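PDB 5KF0: aldehyde dehydrogenase from Burkholderia vietnamiensis, which probably oxidises aldehydes to the corresponding carboxylic acids with a nicotinamide adenine dinucleotide cofactor as hydride acceptor, and holds bound NADPH in this crystal. Local coordinates for residues 59-62 with 63-67; 81-84 with 85-89; 121-124 with 125-128; 299-303 with 304-308; 308-311 with 312-316. All blocks are in the same frame, centred on the assembly; numbering follows the deposited sequence.

How the contacts relate
All five contacts are local, each formed by consecutive residues, and they follow one another along the chain without nesting or crossing. Contact 1 spans the break between helices 48-60 and 62-67, and contact 2 does the same between helices 70-86 and 88-99, about 28 Å away between centres. Contact 3 ends helix 103-123 in a turn at the tetramer interface; its nearest atoms lie about 5 Å from contact 2. Far across the chain, contact 4 turns strand 298-302 into helix 306-319 and contact 5 continues along that helix. These last two share Thr308 and touch directly, Ile299 CD1 packing 3.8 Å from Leu313 CD2.

Contact 1: 59-62 with 63-67; sequences VDAV and KPMRE
A helix-to-helix break, where helix 48-60 gives way to the short helix 62-67, is closed by Ala61 and Val62 reaching forward to Met65 and Arg66. Two backbone bonds restart the helical pattern: Met65 N donates to Ala61 O at 2.9 Å, and Arg66 N to Val62 O, likewise at 2.9 Å. Just before them the pattern is interrupted. Water 1 stands between Val59 O, to which it donates, and Lys63 N, from which it accepts at 2.9 Å, so that it takes the place of a direct i to i+4 bond. Pro64 has no N-H for Asp60 O, and its CD sits 3.5 Å from Asp60 O, close also to Ala61 O.

The Ala61 carbonyl is covered by Met65 as well, whose CG is turned anti to its own carbonyl carbon (chi1 -77°) and therefore lies back over the preceding turn, 3.3 Å from Ala61 O. Beyond CG the chain bends twice and leads off to Pro207 and Ala210. The Arg66 side chain leads to the neighbouring subunit; in the conformer described here its NH2 forms a salt bridge with Glu433 of the second subunit, which places this break at a subunit interface. Val62 CG1 meets the edge of that guanidinium, close to its plane, with 4.2 Å between Val62 CG1 and Arg66 NH1.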
loop_
_atom_site.group_PDB
_atom_site.type_symbol
_atom_site.label_atom_id
_atom_site.label_comp_id
_atom_site.label_asym_id
_atom_site.label_seq_id
_atom_site.Cartn_x
_atom_site.Cartn_y
_atom_site.Cartn_z
ATOM N N VAL A 59 -29.510 1.358 -14.432
ATOM C CA VAL A 59 -28.689 1.595 -15.618
ATOM C C VAL A 59 -28.615 3.083 -15.911
ATOM O O VAL A 59 -27.532 3.627 -16.161
ATOM C CB VAL A 59 -29.229 0.800 -16.824
ATOM C CG1 VAL A 59 -28.552 1.247 -18.127
ATOM C CG2 VAL A 59 -29.011 -0.696 -16.621
ATOM N N ASP A 60 -29.756 3.771 -15.846
ATOM C CA ASP A 60 -29.779 5.197 -16.141
ATOM C C ASP A 60 -29.017 6.012 -15.107
ATOM O O ASP A 60 -28.558 7.113 -15.434
ATOM C CB ASP A 60 -31.221 5.697 -16.249
ATOM C CG ASP A 60 -31.925 5.174 -17.493
ATOM O OD1 ASP A 60 -31.219 4.717 -18.421
ATOM O OD2 ASP A 60 -33.172 5.224 -17.545
ATOM N N ALA A 61 -28.855 5.494 -13.887
ATOM C CA ALA A 61 -28.140 6.190 -12.821
ATOM C C ALA A 61 -26.636 5.949 -12.829
ATOM O O ALA A 61 -25.935 6.535 -11.999
ATOM C CB ALA A 61 -28.699 5.781 -11.450
ATOM N N VAL A 62 -26.118 5.102 -13.724
ATOM C CA VAL A 62 -24.698 4.745 -13.689
ATOM C C VAL A 62 -23.812 5.981 -13.847
ATOM O O VAL A 62 -22.897 6.217 -13.048
ATOM C CB VAL A 62 -24.393 3.683 -14.758
ATOM C CG1 VAL A 62 -22.884 3.553 -14.960
ATOM C CG2 VAL A 62 -24.993 2.351 -14.315
ATOM N N LYS A 63 -24.056 6.782 -14.885
ATOM C CA LYS A 63 -23.185 7.937 -15.104
ATOM C C LYS A 63 -23.358 8.982 -14.005
ATOM O O LYS A 63 -22.339 9.450 -13.463
ATOM C CB LYS A 63 -23.414 8.508 -16.508
ATOM C CG LYS A 63 -22.486 9.661 -16.866
ATOM C CD LYS A 63 -22.530 9.931 -18.372
ATOM C CE LYS A 63 -22.375 11.409 -18.690
ATOM N NZ LYS A 63 -21.001 11.897 -18.409
ATOM N N PRO A 64 -24.574 9.356 -13.592
ATOM C CA PRO A 64 -24.686 10.319 -12.483
ATOM C C PRO A 64 -24.017 9.852 -11.195
ATOM O O PRO A 64 -23.387 10.659 -10.496
ATOM C CB PRO A 64 -26.204 10.465 -12.315
ATOM C CG PRO A 64 -26.752 10.174 -13.669
ATOM C CD PRO A 64 -25.885 9.098 -14.227
ATOM N N MET A 65 -24.132 8.565 -10.863
ATOM C CA MET A 65 -23.462 8.045 -9.673
ATOM C C MET A 65 -21.950 8.092 -9.832
ATOM O O MET A 65 -21.233 8.447 -8.891
ATOM C CB MET A 65 -23.922 6.612 -9.388
ATOM C CG MET A 65 -25.285 6.528 -8.744
ATOM S SD MET A 65 -25.308 7.343 -7.125
ATOM C CE MET A 65 -24.242 6.281 -6.176
ATOM N N ARG A 66 -21.452 7.737 -11.021
ATOM C CA ARG A 66 -20.015 7.760 -11.278
ATOM C C ARG A 66 -19.447 9.173 -11.173
ATOM O O ARG A 66 -18.279 9.352 -10.809
ATOM C CB ARG A 66 -19.736 7.171 -12.663
ATOM C CG ARG A 66 -18.273 7.137 -13.060
ATOM C CD ARG A 66 -18.072 6.511 -14.439
ATOM N NE ARG A 66 -18.306 7.443 -15.545
ATOM C CZ ARG A 66 -19.229 7.277 -16.489
ATOM N NH1 ARG A 66 -20.028 6.214 -16.470
ATOM N NH2 ARG A 66 -19.351 8.176 -17.457
ATOM N N GLU A 67 -20.247 10.181 -11.477
ATOM C CA GLU A 67 -19.768 11.557 -11.454
ATOM C C GLU A 67 -19.896 12.221 -10.090
ATOM O O GLU A 67 -19.346 13.309 -9.896
ATOM C CB GLU A 67 -20.511 12.378 -12.510
ATOM C CG GLU A 67 -20.160 11.919 -13.918
ATOM C CD GLU A 67 -20.862 12.699 -14.997
ATOM O OE1 GLU A 67 -21.864 13.376 -14.695
ATOM O OE2 GLU A 67 -20.405 12.630 -16.156
HETATM O O HOH W 1 -25.964 6.293 -16.975
#

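Contact 2: 81-84 with 85-89; sequences VARF and RERFD
Arg83 and Glu86 form a salt bridge one turn apart on the last stretch of helix 70-86, with Arg83 NH1 donating to Glu86 OE1 at 2.9 Å. The carboxylate oxygen is met nearly along its C-O bond, but the two flat groups are turned 55° from each other, and one pair of atoms does the binding. Bends at chi2 and chi3 of Arg83 curl its guanidinium round toward Glu86. Arg87 passes over one face of the same guanidinium, its CD 3.9 Å from Arg83 CZ, and the like-charged Arg83 NH2 and Arg87 NH1 come within 3.4 Å. Carboxylates probably offset that approach: Arg83 NH2 pairs with Glu203, and Arg87 with Glu199 and Glu90.

In the backbone, Arg85 N bonds to Val81 O (3.1 Å) and Glu86 N to Ala82 O (3.0 Å). Arg87 N reaches Arg83 O at 2.9 Å, with a weak second bond to Phe84 O, just where Arg87 leaves helical geometry and becomes the N-cap position of the next helix. On another side of the helix, Val81 CG1 sits over the centre of the Arg85 guanidinium, 3.7 Å from Arg85 CZ.

Around this junction, helix 192-202 packs on Arg83 and Arg87 through Val200, while helix 103-123 covers Val81, Phe84 and Phe88, its Phe117 meeting the Phe84 ring edge-to-face.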
loop_
_atom_site.group_PDB
_atom_site.type_symbol
_atom_site.label_atom_id
_atom_site.label_comp_id
_atom_site.label_asym_id
_atom_site.label_seq_id
_atom_site.Cartn_x
_atom_site.Cartn_y
_atom_site.Cartn_z
ATOM N N VAL A 81 -25.613 7.601 8.873
ATOM C CA VAL A 81 -25.100 7.409 10.235
ATOM C C VAL A 81 -25.885 8.253 11.228
ATOM O O VAL A 81 -26.322 7.767 12.283
ATOM C CB VAL A 81 -23.600 7.738 10.301
ATOM C CG1 VAL A 81 -23.129 7.791 11.767
ATOM C CG2 VAL A 81 -22.806 6.710 9.521
ATOM N N ALA A 82 -26.063 9.538 10.914
ATOM C CA ALA A 82 -26.764 10.428 11.834
ATOM C C ALA A 82 -28.203 9.981 12.055
ATOM O O ALA A 82 -28.708 10.019 13.185
ATOM C CB ALA A 82 -26.736 11.861 11.307
ATOM N N ARG A 83 -28.887 9.569 10.986
ATOM C CA ARG A 83 -30.291 9.199 11.117
ATOM C C ARG A 83 -30.457 7.849 11.802
ATOM O O ARG A 83 -31.435 7.648 12.531
ATOM C CB ARG A 83 -30.969 9.208 9.737
ATOM C CG ARG A 83 -31.044 10.600 9.093
ATOM C CD ARG A 83 -32.157 11.484 9.693
ATOM N NE ARG A 83 -33.458 11.036 9.217
ATOM C CZ ARG A 83 -34.486 10.705 9.997
ATOM N NH1 ARG A 83 -34.394 10.803 11.318
ATOM N NH2 ARG A 83 -35.617 10.287 9.446
ATOM N N PHE A 84 -29.521 6.918 11.592
ATOM C CA PHE A 84 -29.598 5.639 12.297
ATOM C C PHE A 84 -29.420 5.844 13.797
ATOM O O PHE A 84 -30.081 5.186 14.610
ATOM C CB PHE A 84 -28.551 4.653 11.767
ATOM C CG PHE A 84 -28.716 4.285 10.312
ATOM C CD1 PHE A 84 -29.946 4.416 9.664
ATOM C CD2 PHE A 84 -27.628 3.807 9.592
ATOM C CE1 PHE A 84 -30.077 4.074 8.310
ATOM C CE2 PHE A 84 -27.740 3.462 8.252
ATOM C CZ PHE A 84 -28.964 3.584 7.610
ATOM N N ARG A 85 -28.535 6.763 14.184
ATOM C CA ARG A 85 -28.409 7.106 15.598
ATOM C C ARG A 85 -29.695 7.721 16.133
ATOM O O ARG A 85 -30.139 7.392 17.241
ATOM C CB ARG A 85 -27.243 8.069 15.802
ATOM C CG ARG A 85 -25.886 7.428 15.622
ATOM C CD ARG A 85 -24.783 8.466 15.647
ATOM N NE ARG A 85 -23.482 7.814 15.717
ATOM C CZ ARG A 85 -22.342 8.392 15.371
ATOM N NH1 ARG A 85 -22.345 9.640 14.925
ATOM N NH2 ARG A 85 -21.204 7.719 15.466
ATOM N N GLU A 86 -30.311 8.617 15.356
ATOM C CA GLU A 86 -31.572 9.224 15.782
ATOM C C GLU A 86 -32.671 8.181 15.943
ATOM O O GLU A 86 -33.513 8.291 16.844
ATOM C CB GLU A 86 -32.015 10.292 14.783
ATOM C CG GLU A 86 -31.210 11.579 14.844
ATOM C CD GLU A 86 -31.660 12.600 13.815
ATOM O OE1 GLU A 86 -32.657 12.343 13.104
ATOM O OE2 GLU A 86 -31.011 13.664 13.719
ATOM N N ARG A 87 -32.680 7.165 15.082
ATOM C CA ARG A 87 -33.749 6.176 15.029
ATOM C C ARG A 87 -33.319 4.841 15.629
ATOM O O ARG A 87 -33.862 3.790 15.280
ATOM C CB ARG A 87 -34.221 6.008 13.585
ATOM C CG ARG A 87 -34.756 7.322 13.004
ATOM C CD ARG A 87 -35.124 7.215 11.528
ATOM N NE ARG A 87 -36.290 6.369 11.316
ATOM C CZ ARG A 87 -36.954 6.293 10.168
ATOM N NH1 ARG A 87 -36.573 7.021 9.129
ATOM N NH2 ARG A 87 -38.015 5.500 10.065
ATOM N N PHE A 88 -32.361 4.893 16.563
ATOM C CA PHE A 88 -31.722 3.689 17.089
ATOM C C PHE A 88 -32.741 2.728 17.692
ATOM O O PHE A 88 -32.757 1.533 17.364
ATOM C CB PHE A 88 -30.674 4.097 18.127
ATOM C CG PHE A 88 -29.836 2.961 18.635
ATOM C CD1 PHE A 88 -28.599 2.692 18.073
ATOM C CD2 PHE A 88 -30.277 2.173 19.689
ATOM C CE1 PHE A 88 -27.820 1.646 18.542
ATOM C CE2 PHE A 88 -29.498 1.130 20.169
ATOM C CZ PHE A 88 -28.280 0.862 19.594
ATOM N N ASP A 89 -33.602 3.232 18.583
ATOM C CA ASP A 89 -34.571 2.359 19.245
ATOM C C ASP A 89 -35.616 1.831 18.273
ATOM O O ASP A 89 -36.084 0.697 18.427
ATOM C CB ASP A 89 -35.242 3.102 20.397
ATOM C CG ASP A 89 -34.262 3.495 21.490
ATOM O OD1 ASP A 89 -33.322 2.733 21.750
ATOM O OD2 ASP A 89 -34.438 4.572 22.099
#

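Contact 3: 121-124 with 125-128; sequences SEEA and VRID
A type I beta turn from Glu123 to Arg126 brings helix 103-123 to an end at a subunit interface, and Arg126 binds the carbonyls of Glu122 and Glu123. Arg126 N closes the turn on Glu123 O at 3.0 Å, while the same residue's NH1 curls back to donate to Glu122 O at 2.7 Å. Seen from the guanidinium, that second bond is in plane; seen from the carbonyl, the donor stands above the plane, 37° out of it. Arg126 gets there because CG occupies the crowded position between backbone N and carbonyl carbon (chi1 40°) and the chain bends again at chi3. Its CG lies 3.3 Å from Glu122 O, and the Glu123 carboxylate stands about at right angles to the guanidinium, with Glu123 OE1 3.8 Å from Arg126 CG.

Val125 CG2 also approaches Glu122 O, at 3.4 Å. Water 2 donates to Ala124 O and accepts from Ile127 N at 2.9 Å, bridging to the inverse gamma turn centred on Ile127.

The charged groups find partners on another chain: Arg126 of the third subunit forms salt bridges with Glu122 and Glu123, and Arg126 is bridged in return by Glu122 and Glu123 of the third subunit. The bond to Glu122 O thus probably steadies the guanidinium for these reciprocal bridges, and its positive charge would also offset the negative helix end.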
loop_
_atom_site.group_PDB
_atom_site.type_symbol
_atom_site.label_atom_id
_atom_site.label_comp_id
_atom_site.label_asym_id
_atom_site.label_seq_id
_atom_site.Cartn_x
_atom_site.Cartn_y
_atom_site.Cartn_z
ATOM N N SER A 121 -18.085 5.614 5.237
ATOM C CA SER A 121 -17.889 7.059 5.120
ATOM C C SER A 121 -16.406 7.412 5.057
ATOM O O SER A 121 -15.996 8.255 4.252
ATOM C CB SER A 121 -18.561 7.774 6.296
ATOM O OG SER A 121 -18.114 9.120 6.377
ATOM N N GLU A 122 -15.590 6.768 5.896
ATOM C CA GLU A 122 -14.147 6.989 5.870
ATOM C C GLU A 122 -13.524 6.514 4.562
ATOM O O GLU A 122 -12.696 7.219 3.968
ATOM C CB GLU A 122 -13.489 6.276 7.059
ATOM C CG GLU A 122 -13.969 6.763 8.419
ATOM C CD GLU A 122 -13.531 5.827 9.540
ATOM O OE1 GLU A 122 -12.825 4.837 9.242
ATOM O OE2 GLU A 122 -13.892 6.073 10.707
ATOM N N GLU A 123 -13.896 5.314 4.099
ATOM C CA GLU A 123 -13.261 4.764 2.908
ATOM C C GLU A 123 -13.696 5.490 1.645
ATOM O O GLU A 123 -12.957 5.478 0.653
ATOM C CB GLU A 123 -13.551 3.263 2.779
ATOM C CG GLU A 123 -12.951 2.413 3.908
ATOM C CD GLU A 123 -11.428 2.326 3.851
ATOM O OE1 GLU A 123 -10.837 2.679 2.805
ATOM O OE2 GLU A 123 -10.821 1.902 4.857
ATOM N N ALA A 124 -14.850 6.167 1.674
ATOM C CA ALA A 124 -15.352 6.817 0.466
ATOM C C ALA A 124 -14.403 7.888 -0.056
ATOM O O ALA A 124 -14.419 8.193 -1.254
ATOM C CB ALA A 124 -16.724 7.444 0.739
ATOM N N VAL A 125 -13.604 8.502 0.820
ATOM C CA VAL A 125 -12.725 9.584 0.404
ATOM C C VAL A 125 -11.283 9.121 0.255
ATOM O O VAL A 125 -10.383 9.960 0.143
ATOM C CB VAL A 125 -12.819 10.788 1.357
ATOM C CG1 VAL A 125 -14.197 11.436 1.257
ATOM C CG2 VAL A 125 -12.528 10.367 2.803
ATOM N N ARG A 126 -11.037 7.809 0.245
ATOM C CA ARG A 126 -9.659 7.345 0.061
ATOM C C ARG A 126 -9.596 6.156 -0.891
ATOM O O ARG A 126 -8.749 5.259 -0.747
ATOM C CB ARG A 126 -8.983 7.035 1.404
ATOM C CG ARG A 126 -9.858 6.357 2.429
ATOM C CD ARG A 126 -9.136 6.141 3.779
ATOM N NE ARG A 126 -8.496 7.314 4.396
ATOM C CZ ARG A 126 -9.127 8.349 4.955
ATOM N NH1 ARG A 126 -10.453 8.424 4.959
ATOM N NH2 ARG A 126 -8.424 9.333 5.505
ATOM N N ILE A 127 -10.446 6.156 -1.920
ATOM C CA ILE A 127 -10.354 5.158 -2.978
ATOM C C ILE A 127 -9.252 5.613 -3.934
ATOM O O ILE A 127 -9.523 6.183 -4.999
ATOM C CB ILE A 127 -11.703 4.963 -3.699
ATOM C CG1 ILE A 127 -12.803 4.696 -2.667
ATOM C CG2 ILE A 127 -11.627 3.781 -4.667
ATOM C CD1 ILE A 127 -14.180 4.471 -3.258
ATOM N N ASP A 128 -8.005 5.385 -3.544
ATOM C CA ASP A 128 -6.851 5.887 -4.277
ATOM C C ASP A 128 -6.453 4.916 -5.386
ATOM O O ASP A 128 -6.928 3.785 -5.464
ATOM C CB ASP A 128 -5.667 6.092 -3.333
ATOM C CG ASP A 128 -5.889 7.225 -2.323
ATOM O OD1 ASP A 128 -6.731 8.126 -2.564
ATOM O OD2 ASP A 128 -5.205 7.192 -1.278
HETATM O O HOH W 2 -12.020 8.475 -2.817
#

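Contact 4: 299-303 with 304-308; sequences ILVHA and SLYDT
The ring nitrogen ND1 of His302 is gripped by two groups of a single residue: Ser304 OG at 2.8 Å and Ser304 N, which donates to His302 ND1 at 3.1 Å. The hydroxyl comes in at the ring edge, near its plane, whereas the backbone N-H arrives 39° out of it. The serine doubles back because its OG lies between the backbone N and the carbonyl carbon (chi1 65°). At the far end of the ring, NE2 makes a weak bond to Asp399 O, and Phe398 meets the ring edge-to-face.

The main chain tightens around the same corner. Leu305 N bonds to His302 O at 3.0 Å, Tyr306 N weakly to Ala303 O, and water 3 bridges Ala303 O, to which it donates at 2.8 Å, and Asp307 N. Inside the corner Val301 CB lies 4.0 Å from Tyr306 CD1, and Val301 CG1 rests 3.8 Å from Tyr306 CA; the phenol reaches on to Glu375.

This tight strand-to-helix link, leading from parallel strand 298-302 into helix 306-319, belongs to the alpha/beta architecture of the catalytic domain of aldehyde dehydrogenases.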
loop_
_atom_site.group_PDB
_atom_site.type_symbol
_atom_site.label_atom_id
_atom_site.label_comp_id
_atom_site.label_asym_id
_atom_site.label_seq_id
_atom_site.Cartn_x
_atom_site.Cartn_y
_atom_site.Cartn_z
ATOM N N ILE A 299 -17.030 -27.800 19.409
ATOM C CA ILE A 299 -16.105 -27.349 20.440
ATOM C C ILE A 299 -15.124 -28.483 20.708
ATOM O O ILE A 299 -15.519 -29.542 21.206
ATOM C CB ILE A 299 -16.841 -26.950 21.728
ATOM C CG1 ILE A 299 -17.849 -25.821 21.448
ATOM C CG2 ILE A 299 -15.839 -26.537 22.799
ATOM C CD1 ILE A 299 -18.795 -25.572 22.627
ATOM N N LEU A 300 -13.849 -28.265 20.389
ATOM C CA LEU A 300 -12.805 -29.276 20.548
ATOM C C LEU A 300 -11.917 -28.870 21.716
ATOM O O LEU A 300 -11.296 -27.802 21.680
ATOM C CB LEU A 300 -11.985 -29.412 19.260
ATOM C CG LEU A 300 -12.760 -29.876 18.024
ATOM C CD1 LEU A 300 -13.323 -28.677 17.223
ATOM C CD2 LEU A 300 -11.891 -30.741 17.141
ATOM N N VAL A 301 -11.858 -29.714 22.748
ATOM C CA VAL A 301 -11.228 -29.352 24.014
ATOM C C VAL A 301 -10.119 -30.341 24.352
ATOM O O VAL A 301 -10.322 -31.563 24.285
ATOM C CB VAL A 301 -12.266 -29.299 25.143
ATOM C CG1 VAL A 301 -11.619 -28.918 26.437
ATOM C CG2 VAL A 301 -13.392 -28.322 24.770
ATOM N N HIS A 302 -8.956 -29.815 24.745
ATOM C CA HIS A 302 -7.847 -30.693 25.103
ATOM C C HIS A 302 -8.241 -31.603 26.259
ATOM O O HIS A 302 -8.876 -31.173 27.225
ATOM C CB HIS A 302 -6.600 -29.894 25.485
ATOM C CG HIS A 302 -5.370 -30.747 25.588
ATOM N ND1 HIS A 302 -4.931 -31.291 26.775
ATOM C CD2 HIS A 302 -4.507 -31.174 24.636
ATOM C CE1 HIS A 302 -3.843 -32.008 26.552
ATOM N NE2 HIS A 302 -3.563 -31.949 25.262
ATOM N N ALA A 303 -7.836 -32.870 26.165
ATOM C CA ALA A 303 -8.300 -33.865 27.126
ATOM C C ALA A 303 -7.932 -33.507 28.562
ATOM O O ALA A 303 -8.655 -33.877 29.494
ATOM C CB ALA A 303 -7.742 -35.231 26.750
ATOM N N SER A 304 -6.833 -32.773 28.766
ATOM C CA SER A 304 -6.400 -32.445 30.124
ATOM C C SER A 304 -7.397 -31.548 30.851
ATOM O O SER A 304 -7.471 -31.584 32.086
ATOM C CB SER A 304 -5.023 -31.780 30.094
ATOM O OG SER A 304 -5.084 -30.523 29.435
ATOM N N LEU A 305 -8.167 -30.745 30.122
ATOM C CA LEU A 305 -9.126 -29.773 30.636
ATOM C C LEU A 305 -10.574 -30.159 30.370
ATOM O O LEU A 305 -11.480 -29.417 30.769
ATOM C CB LEU A 305 -8.873 -28.403 29.992
ATOM C CG LEU A 305 -7.467 -27.825 30.077
ATOM C CD1 LEU A 305 -7.417 -26.445 29.402
ATOM C CD2 LEU A 305 -7.064 -27.743 31.528
ATOM N N TYR A 306 -10.812 -31.258 29.651
ATOM C CA TYR A 306 -12.141 -31.568 29.135
ATOM C C TYR A 306 -13.190 -31.643 30.243
ATOM O O TYR A 306 -14.264 -31.038 30.132
ATOM C CB TYR A 306 -12.090 -32.875 28.346
ATOM C CG TYR A 306 -13.389 -33.240 27.659
ATOM C CD1 TYR A 306 -13.631 -32.867 26.340
ATOM C CD2 TYR A 306 -14.371 -33.968 28.328
ATOM C CE1 TYR A 306 -14.808 -33.206 25.706
ATOM C CE2 TYR A 306 -15.553 -34.301 27.705
ATOM C CZ TYR A 306 -15.767 -33.918 26.395
ATOM O OH TYR A 306 -16.948 -34.257 25.774
ATOM N N ASP A 307 -12.913 -32.395 31.312
ATOM C CA ASP A 307 -13.941 -32.604 32.333
ATOM C C ASP A 307 -14.287 -31.308 33.056
ATOM O O ASP A 307 -15.463 -31.046 33.339
ATOM C CB ASP A 307 -13.493 -33.661 33.338
ATOM C CG ASP A 307 -13.471 -35.050 32.752
ATOM O OD1 ASP A 307 -14.007 -35.247 31.646
ATOM O OD2 ASP A 307 -12.924 -35.955 33.413
ATOM N N THR A 308 -13.282 -30.486 33.368
ATOM C CA THR A 308 -13.573 -29.235 34.066
ATOM C C THR A 308 -14.309 -28.255 33.159
ATOM O O THR A 308 -15.281 -27.613 33.585
ATOM C CB THR A 308 -12.284 -28.615 34.595
ATOM O OG1 THR A 308 -11.658 -29.542 35.488
ATOM C CG2 THR A 308 -12.593 -27.335 35.349
HETATM O O HOH W 3 -10.238 -33.812 31.811
#

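Contact 5: 308-311 with 312-316; sequences TLRD and KLVAK
Backbone hydrogen bonds join residues 308-311 to 312-316 in an unbroken alpha-helical pattern. Lys312 N bonds to Thr308 O, Leu313 N to Leu309 O at 2.7 Å, Val314 N to Arg310 O at 2.8 Å, and Ala315 N to Asp311 O at 3.1 Å. The two middle donors meet their carbonyls nearly head-on, while the outer two are somewhat tilted.

Apolar contacts follow the same one-turn spacing. Leu309 CD2 touches Leu313 CD2 at 4.2 Å on the side turned to the sheet, where Leu309 also packs on Val301 and Leu313 on Leu373. Arg310 CG approaches Val314 CG2 to 4.2 Å. Separately, that methyl lies against a backbone carbonyl, Val314 CG2 being 3.2 Å from Arg310 O, because it is anti to its own carbonyl carbon and faces the preceding turn.

Among the polar side chains, the contact is made by carbon. Thr308 and Lys312 run side by side, pointing the same way, with Thr308 CG2 3.9 Å from Lys312 CE. A first torsion of -70° sends the lysine back along the helix, and its CG lies 3.5 Å from Thr308 O. The ammonium then leaves for Asp275, a salt bridge to the neighbouring helix 274-286, and in the conformer described Arg310 NH1 pairs with Glu375 on strand 368-375.

The chemistry is thus divided: aliphatic stems pack along the helix surface, whereas the charged ends of Lys312 and Arg310 pair with acids on other elements of the fold.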
loop_
_atom_site.group_PDB
_atom_site.type_symbol
_atom_site.label_atom_id
_atom_site.label_comp_id
_atom_site.label_asym_id
_atom_site.label_seq_id
_atom_site.Cartn_x
_atom_site.Cartn_y
_atom_site.Cartn_z
ATOM N N THR A 308 -13.282 -30.486 33.368
ATOM C CA THR A 308 -13.573 -29.235 34.066
ATOM C C THR A 308 -14.309 -28.255 33.159
ATOM O O THR A 308 -15.281 -27.613 33.585
ATOM C CB THR A 308 -12.284 -28.615 34.595
ATOM O OG1 THR A 308 -11.658 -29.542 35.488
ATOM C CG2 THR A 308 -12.593 -27.335 35.349
ATOM N N LEU A 309 -13.860 -28.117 31.913
ATOM C CA LEU A 309 -14.579 -27.257 30.978
ATOM C C LEU A 309 -16.007 -27.749 30.782
ATOM O O LEU A 309 -16.946 -26.947 30.748
ATOM C CB LEU A 309 -13.844 -27.188 29.639
ATOM C CG LEU A 309 -14.456 -26.234 28.611
ATOM C CD1 LEU A 309 -13.372 -25.597 27.742
ATOM C CD2 LEU A 309 -15.468 -26.945 27.719
ATOM N N ARG A 310 -16.186 -29.063 30.639
ATOM C CA ARG A 310 -17.525 -29.604 30.428
ATOM C C ARG A 310 -18.458 -29.211 31.566
ATOM O O ARG A 310 -19.575 -28.737 31.326
ATOM C CB ARG A 310 -17.474 -31.125 30.279
ATOM C CG ARG A 310 -18.854 -31.761 30.114
ATOM C CD ARG A 310 -18.757 -33.271 29.940
ATOM N NE ARG A 310 -18.235 -33.926 31.138
ATOM C CZ ARG A 310 -17.814 -35.186 31.179
ATOM N NH1 ARG A 310 -17.849 -35.936 30.087
ATOM N NH2 ARG A 310 -17.358 -35.693 32.317
ATOM N N ASP A 311 -18.013 -29.396 32.814
ATOM C CA ASP A 311 -18.847 -29.031 33.960
ATOM C C ASP A 311 -19.225 -27.557 33.921
ATOM O O ASP A 311 -20.386 -27.192 34.150
ATOM C CB ASP A 311 -18.124 -29.345 35.271
ATOM C CG ASP A 311 -17.977 -30.827 35.522
ATOM O OD1 ASP A 311 -18.629 -31.627 34.818
ATOM O OD2 ASP A 311 -17.213 -31.183 36.441
ATOM N N LYS A 312 -18.244 -26.692 33.659
ATOM C CA LYS A 312 -18.506 -25.258 33.600
ATOM C C LYS A 312 -19.433 -24.902 32.446
ATOM O O LYS A 312 -20.330 -24.063 32.599
ATOM C CB LYS A 312 -17.188 -24.493 33.477
ATOM C CG LYS A 312 -16.331 -24.534 34.751
ATOM C CD LYS A 312 -14.972 -23.871 34.522
ATOM C CE LYS A 312 -14.138 -23.810 35.796
ATOM N NZ LYS A 312 -14.652 -22.782 36.745
ATOM N N LEU A 313 -19.221 -25.511 31.276
ATOM C CA LEU A 313 -20.041 -25.166 30.121
ATOM C C LEU A 313 -21.468 -25.690 30.275
ATOM O O LEU A 313 -22.423 -25.032 29.847
ATOM C CB LEU A 313 -19.391 -25.698 28.845
ATOM C CG LEU A 313 -20.111 -25.345 27.549
ATOM C CD1 LEU A 313 -20.238 -23.838 27.401
ATOM C CD2 LEU A 313 -19.361 -25.930 26.365
ATOM N N VAL A 314 -21.633 -26.863 30.889
ATOM C CA VAL A 314 -22.977 -27.359 31.182
ATOM C C VAL A 314 -23.703 -26.385 32.104
ATOM O O VAL A 314 -24.860 -26.013 31.864
ATOM C CB VAL A 314 -22.907 -28.778 31.779
ATOM C CG1 VAL A 314 -24.220 -29.161 32.461
ATOM C CG2 VAL A 314 -22.551 -29.784 30.691
ATOM N N ALA A 315 -23.017 -25.917 33.151
ATOM C CA ALA A 315 -23.651 -24.983 34.078
ATOM C C ALA A 315 -23.975 -23.663 33.391
ATOM O O ALA A 315 -25.061 -23.099 33.586
ATOM C CB ALA A 315 -22.746 -24.746 35.284
ATOM N N LYS A 316 -23.041 -23.148 32.586
ATOM C CA LYS A 316 -23.285 -21.896 31.880
ATOM C C LYS A 316 -24.447 -22.040 30.906
ATOM O O LYS A 316 -25.336 -21.180 30.860
ATOM C CB LYS A 316 -22.009 -21.451 31.157
ATOM C CG LYS A 316 -22.137 -20.130 30.404
ATOM C CD LYS A 316 -22.212 -18.965 31.374
ATOM C CE LYS A 316 -22.366 -17.639 30.655
ATOM N NZ LYS A 316 -22.373 -16.519 31.637
#